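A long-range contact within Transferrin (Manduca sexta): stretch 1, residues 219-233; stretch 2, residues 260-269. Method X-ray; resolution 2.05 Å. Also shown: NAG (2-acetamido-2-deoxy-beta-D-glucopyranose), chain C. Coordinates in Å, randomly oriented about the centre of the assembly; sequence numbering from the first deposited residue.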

# COMPACT_ATOMS: atom_id res chain seq x y z
N ALA A 219 4.87 -11.51 -27.18
CA ALA A 219 4.29 -11.83 -25.89
C ALA A 219 5.43 -11.90 -24.89
O ALA A 219 6.47 -12.48 -25.20
CB ALA A 219 3.53 -13.16 -25.91
N PHE A 220 5.26 -11.25 -23.76
CA PHE A 220 6.20 -11.35 -22.65
C PHE A 220 5.58 -12.25 -21.58
O PHE A 220 4.57 -11.89 -20.97
CB PHE A 220 6.53 -9.96 -22.10
CG PHE A 220 7.12 -9.03 -23.14
CD1 PHE A 220 8.44 -9.15 -23.52
CD2 PHE A 220 6.35 -8.06 -23.76
CE1 PHE A 220 8.99 -8.30 -24.47
CE2 PHE A 220 6.90 -7.21 -24.72
CZ PHE A 220 8.22 -7.34 -25.07
N THR A 221 6.17 -13.41 -21.36
CA THR A 221 5.61 -14.33 -20.41
C THR A 221 6.74 -15.19 -19.84
O THR A 221 7.91 -14.79 -19.83
CB THR A 221 4.47 -15.10 -21.10
OG1 THR A 221 3.86 -15.98 -20.18
CG2 THR A 221 5.00 -15.86 -22.35
N LYS A 222 6.40 -16.36 -19.31
CA LYS A 222 7.40 -17.25 -18.73
C LYS A 222 7.30 -18.62 -19.37
O LYS A 222 6.30 -18.98 -19.99
CB LYS A 222 7.29 -17.36 -17.20
CG LYS A 222 6.04 -18.02 -16.67
CD LYS A 222 6.10 -18.19 -15.16
CE LYS A 222 4.73 -18.49 -14.59
NZ LYS A 222 4.64 -18.26 -13.11
N VAL A 223 8.36 -19.40 -19.18
CA VAL A 223 8.57 -20.61 -19.95
C VAL A 223 7.47 -21.60 -19.69
O VAL A 223 6.93 -22.23 -20.60
CB VAL A 223 9.94 -21.22 -19.61
CG1 VAL A 223 10.06 -22.64 -20.18
CG2 VAL A 223 11.00 -20.31 -20.12
N ILE A 224 7.13 -21.79 -18.41
CA ILE A 224 6.29 -22.91 -18.04
C ILE A 224 4.92 -22.75 -18.67
O ILE A 224 4.33 -23.72 -19.16
CB ILE A 224 6.23 -23.05 -16.51
CG1 ILE A 224 5.45 -24.29 -16.13
CG2 ILE A 224 5.61 -21.81 -15.85
CD1 ILE A 224 5.63 -24.70 -14.66
N PHE A 225 4.39 -21.51 -18.71
CA PHE A 225 3.13 -21.29 -19.41
C PHE A 225 3.31 -21.33 -20.91
O PHE A 225 2.36 -21.63 -21.63
CB PHE A 225 2.49 -19.96 -19.00
CG PHE A 225 1.63 -20.07 -17.78
CD1 PHE A 225 2.19 -19.94 -16.54
CD2 PHE A 225 0.28 -20.32 -17.87
CE1 PHE A 225 1.44 -20.06 -15.42
CE2 PHE A 225 -0.49 -20.44 -16.73
CZ PHE A 225 0.10 -20.31 -15.51
N THR A 226 4.52 -21.04 -21.40
CA THR A 226 4.74 -21.16 -22.84
C THR A 226 4.77 -22.63 -23.25
O THR A 226 4.12 -23.04 -24.22
CB THR A 226 6.03 -20.46 -23.24
OG1 THR A 226 5.97 -19.08 -22.86
CG2 THR A 226 6.25 -20.56 -24.74
N ARG A 227 5.49 -23.45 -22.49
CA ARG A 227 5.56 -24.86 -22.80
C ARG A 227 4.19 -25.53 -22.68
O ARG A 227 3.78 -26.27 -23.57
CB ARG A 227 6.59 -25.51 -21.88
CG ARG A 227 7.96 -25.07 -22.23
CD ARG A 227 9.03 -25.83 -21.46
NE ARG A 227 9.04 -27.24 -21.79
CZ ARG A 227 9.61 -27.75 -22.87
NH1 ARG A 227 10.24 -26.97 -23.73
NH2 ARG A 227 9.56 -29.06 -23.07
N LYS A 228 3.43 -25.22 -21.63
CA LYS A 228 2.13 -25.87 -21.48
C LYS A 228 1.13 -25.39 -22.52
O LYS A 228 0.26 -26.16 -22.93
CB LYS A 228 1.58 -25.60 -20.09
CG LYS A 228 2.44 -26.14 -19.02
CD LYS A 228 1.81 -25.99 -17.66
CE LYS A 228 2.65 -26.70 -16.66
NZ LYS A 228 2.26 -26.34 -15.29
N PHE A 229 1.25 -24.14 -22.96
CA PHE A 229 0.36 -23.64 -23.99
C PHE A 229 0.44 -24.52 -25.22
O PHE A 229 -0.56 -24.71 -25.91
CB PHE A 229 0.74 -22.19 -24.33
CG PHE A 229 -0.18 -21.51 -25.34
CD1 PHE A 229 -1.42 -21.04 -24.96
CD2 PHE A 229 0.23 -21.30 -26.63
CE1 PHE A 229 -2.24 -20.40 -25.88
CE2 PHE A 229 -0.58 -20.67 -27.56
CZ PHE A 229 -1.81 -20.22 -27.18
N PHE A 230 1.61 -25.10 -25.48
CA PHE A 230 1.84 -25.97 -26.62
C PHE A 230 1.84 -27.44 -26.23
O PHE A 230 2.41 -28.26 -26.96
CB PHE A 230 3.15 -25.59 -27.28
CG PHE A 230 3.17 -24.17 -27.79
CD1 PHE A 230 2.35 -23.78 -28.84
CD2 PHE A 230 3.99 -23.22 -27.22
CE1 PHE A 230 2.38 -22.50 -29.30
CE2 PHE A 230 4.01 -21.94 -27.67
CZ PHE A 230 3.21 -21.57 -28.71
N GLY A 231 1.26 -27.77 -25.09
CA GLY A 231 1.18 -29.16 -24.66
C GLY A 231 2.51 -29.78 -24.32
O GLY A 231 2.61 -31.01 -24.21
N LEU A 232 3.53 -28.97 -24.15
CA LEU A 232 4.85 -29.54 -23.96
C LEU A 232 5.08 -29.89 -22.49
O LEU A 232 4.46 -29.29 -21.60
CB LEU A 232 5.92 -28.58 -24.44
CG LEU A 232 5.91 -28.41 -25.95
CD1 LEU A 232 6.82 -27.26 -26.34
CD2 LEU A 232 6.36 -29.67 -26.62
N PRO A 233 5.94 -30.86 -22.22
CA PRO A 233 6.25 -31.20 -20.83
C PRO A 233 7.14 -30.14 -20.21
O PRO A 233 7.92 -29.48 -20.89
CB PRO A 233 6.99 -32.52 -20.95
CG PRO A 233 7.69 -32.42 -22.24
CD PRO A 233 6.75 -31.67 -23.15
N PRO A 260 13.71 -22.36 -30.98
CA PRO A 260 12.45 -23.09 -30.88
C PRO A 260 11.93 -23.15 -29.46
O PRO A 260 12.70 -23.22 -28.49
CB PRO A 260 12.79 -24.48 -31.41
CG PRO A 260 14.28 -24.57 -31.31
CD PRO A 260 14.78 -23.19 -31.54
N ILE A 261 10.61 -23.10 -29.35
CA ILE A 261 9.93 -23.39 -28.09
C ILE A 261 10.26 -24.79 -27.61
O ILE A 261 10.36 -25.04 -26.40
CB ILE A 261 8.41 -23.20 -28.29
CG1 ILE A 261 8.09 -21.80 -28.82
CG2 ILE A 261 7.69 -23.41 -27.01
CD1 ILE A 261 8.63 -20.66 -27.98
N THR A 262 10.44 -25.74 -28.53
CA THR A 262 10.71 -27.12 -28.13
C THR A 262 12.10 -27.30 -27.55
O THR A 262 12.41 -28.38 -27.04
CB THR A 262 10.52 -28.10 -29.31
OG1 THR A 262 11.00 -27.51 -30.52
CG2 THR A 262 9.05 -28.47 -29.50
N GLY A 263 12.96 -26.29 -27.63
CA GLY A 263 14.29 -26.36 -27.07
C GLY A 263 14.38 -25.62 -25.74
O GLY A 263 13.40 -25.11 -25.20
N LYS A 264 15.59 -25.58 -25.21
CA LYS A 264 15.85 -24.78 -24.04
C LYS A 264 15.60 -23.31 -24.36
O LYS A 264 16.12 -22.78 -25.35
CB LYS A 264 17.28 -25.03 -23.56
CG LYS A 264 17.69 -24.29 -22.26
CD LYS A 264 18.65 -23.12 -22.54
CE LYS A 264 19.87 -23.13 -21.62
NZ LYS A 264 19.48 -22.85 -20.21
N ALA A 265 14.79 -22.65 -23.54
CA ALA A 265 14.43 -21.26 -23.79
C ALA A 265 15.64 -20.34 -23.61
O ALA A 265 16.50 -20.58 -22.76
CB ALA A 265 13.29 -20.84 -22.84
N CYS A 266 15.73 -19.32 -24.45
CA CYS A 266 16.60 -18.19 -24.20
C CYS A 266 15.80 -17.15 -23.45
O CYS A 266 14.68 -16.80 -23.86
CB CYS A 266 17.14 -17.59 -25.49
SG CYS A 266 15.84 -17.17 -26.66
N SER A 267 16.38 -16.64 -22.36
CA SER A 267 15.67 -15.85 -21.37
C SER A 267 16.58 -14.74 -20.90
O SER A 267 17.73 -14.99 -20.56
CB SER A 267 15.22 -16.71 -20.18
OG SER A 267 14.80 -15.92 -19.08
N TRP A 268 16.09 -13.50 -20.91
CA TRP A 268 16.93 -12.39 -20.50
C TRP A 268 16.99 -12.19 -18.99
O TRP A 268 17.92 -11.54 -18.49
CB TRP A 268 16.49 -11.07 -21.17
CG TRP A 268 15.02 -10.77 -21.27
CD1 TRP A 268 13.98 -11.43 -20.68
CD2 TRP A 268 14.44 -9.71 -22.03
NE1 TRP A 268 12.79 -10.85 -21.03
CE2 TRP A 268 13.05 -9.78 -21.86
CE3 TRP A 268 14.96 -8.69 -22.84
CZ2 TRP A 268 12.17 -8.89 -22.46
CZ3 TRP A 268 14.10 -7.81 -23.43
CH2 TRP A 268 12.71 -7.92 -23.24
N ALA A 269 16.02 -12.72 -18.24
CA ALA A 269 16.09 -12.67 -16.79
C ALA A 269 15.12 -13.69 -16.22
O ALA A 269 14.20 -14.14 -16.90
CB ALA A 269 15.76 -11.27 -16.26
C1 NAG C . 21.43 -12.48 -18.06
C2 NAG C . 21.06 -13.79 -18.74
C3 NAG C . 22.03 -14.23 -19.84
C4 NAG C . 22.51 -13.08 -20.72
C5 NAG C . 22.75 -11.80 -19.93
C6 NAG C . 22.84 -10.62 -20.87
C7 NAG C . 19.78 -15.19 -17.17
C8 NAG C . 19.90 -16.38 -16.27
N2 NAG C . 20.93 -14.82 -17.72
O3 NAG C . 21.32 -15.19 -20.63
O4 NAG C . 23.79 -13.34 -21.32
O5 NAG C . 21.69 -11.48 -19.03
O6 NAG C . 21.61 -10.61 -21.60
O7 NAG C . 18.70 -14.65 -17.38
O HOH W 1 11.18 -24.39 -23.57

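Stretch 1 meets stretch 2 first through a strand, then along one side of a short helix, and finally through the loop that follows. No direct hydrogen bond crosses between them; the contact rests on apolar packing and one water-mediated link, and it buries 395 Å² in all.

Phe220, in the strand, has its CA-to-CB bond sideways to stretch 2, yet its m rotamer brings the far part of the ring close, with CE1 3.8 Å from CZ2 of Trp268. Both rings are buried and meet obliquely. Large aromatic side chains suit this place because each can reach the other across a wide backbone gap.

At Lys222 the chain turns into the helix. Its carbonyl O accepts both the backbone N of Thr226, at 3.1 Å, and the side-chain OG1 of Thr226, at 2.9 Å. Val223, in the first turn, points toward stretch 2 and sets CG2 3.6 Å from CB of Ala265. The backbones are close here, the CA of Val223 lying 7.0 Å from the CA of Ala265, and a branched valine opposite a small alanine fills that space.

Thr226 uses both characters of its side chain. While OG1 is engaged with the helix backbone, its methyl CG2 lies 3.9 Å from CG2 of Ile261, so a buried residue satisfies its hydroxyl and still offers a hydrocarbon surface.

Arg227 supplies the polar part of the contact. Within its own stretch, NE and NH2 both donate to the O of Pro233, at 2.7 and 2.8 Å, a fork that ties the guanidinium to the loop beyond the helix. NH1 lies 3.3 Å from the O of Ile261, but the angle is too poor for a hydrogen bond. Instead, NH1 donates to water 1 at 2.8 Å, and that water donates to the O of Gly263, also at 2.8 Å. Arginine's several N-H groups allow it to serve both partners at once. Gly263 closes a type I turn, its N donating to the O of Pro260 at 3.2 Å.

Phe230, the first residue to leave helical geometry, points toward stretch 2 and places CD2 3.7 Å from CG2 of Ile261. Gly231 follows with a positive phi of 67°, a conformation that favours glycine. Leu232 then turns back toward stretch 2, its CD1 lying 4.0 Å from CG2 of Ile261 and 4.1 Å from CG2 of Thr262. Ile261 thus meets Thr226, Phe230 and Leu232 with the same methyl, CG2, and its branched side chain suits this buried, largely apolar pocket.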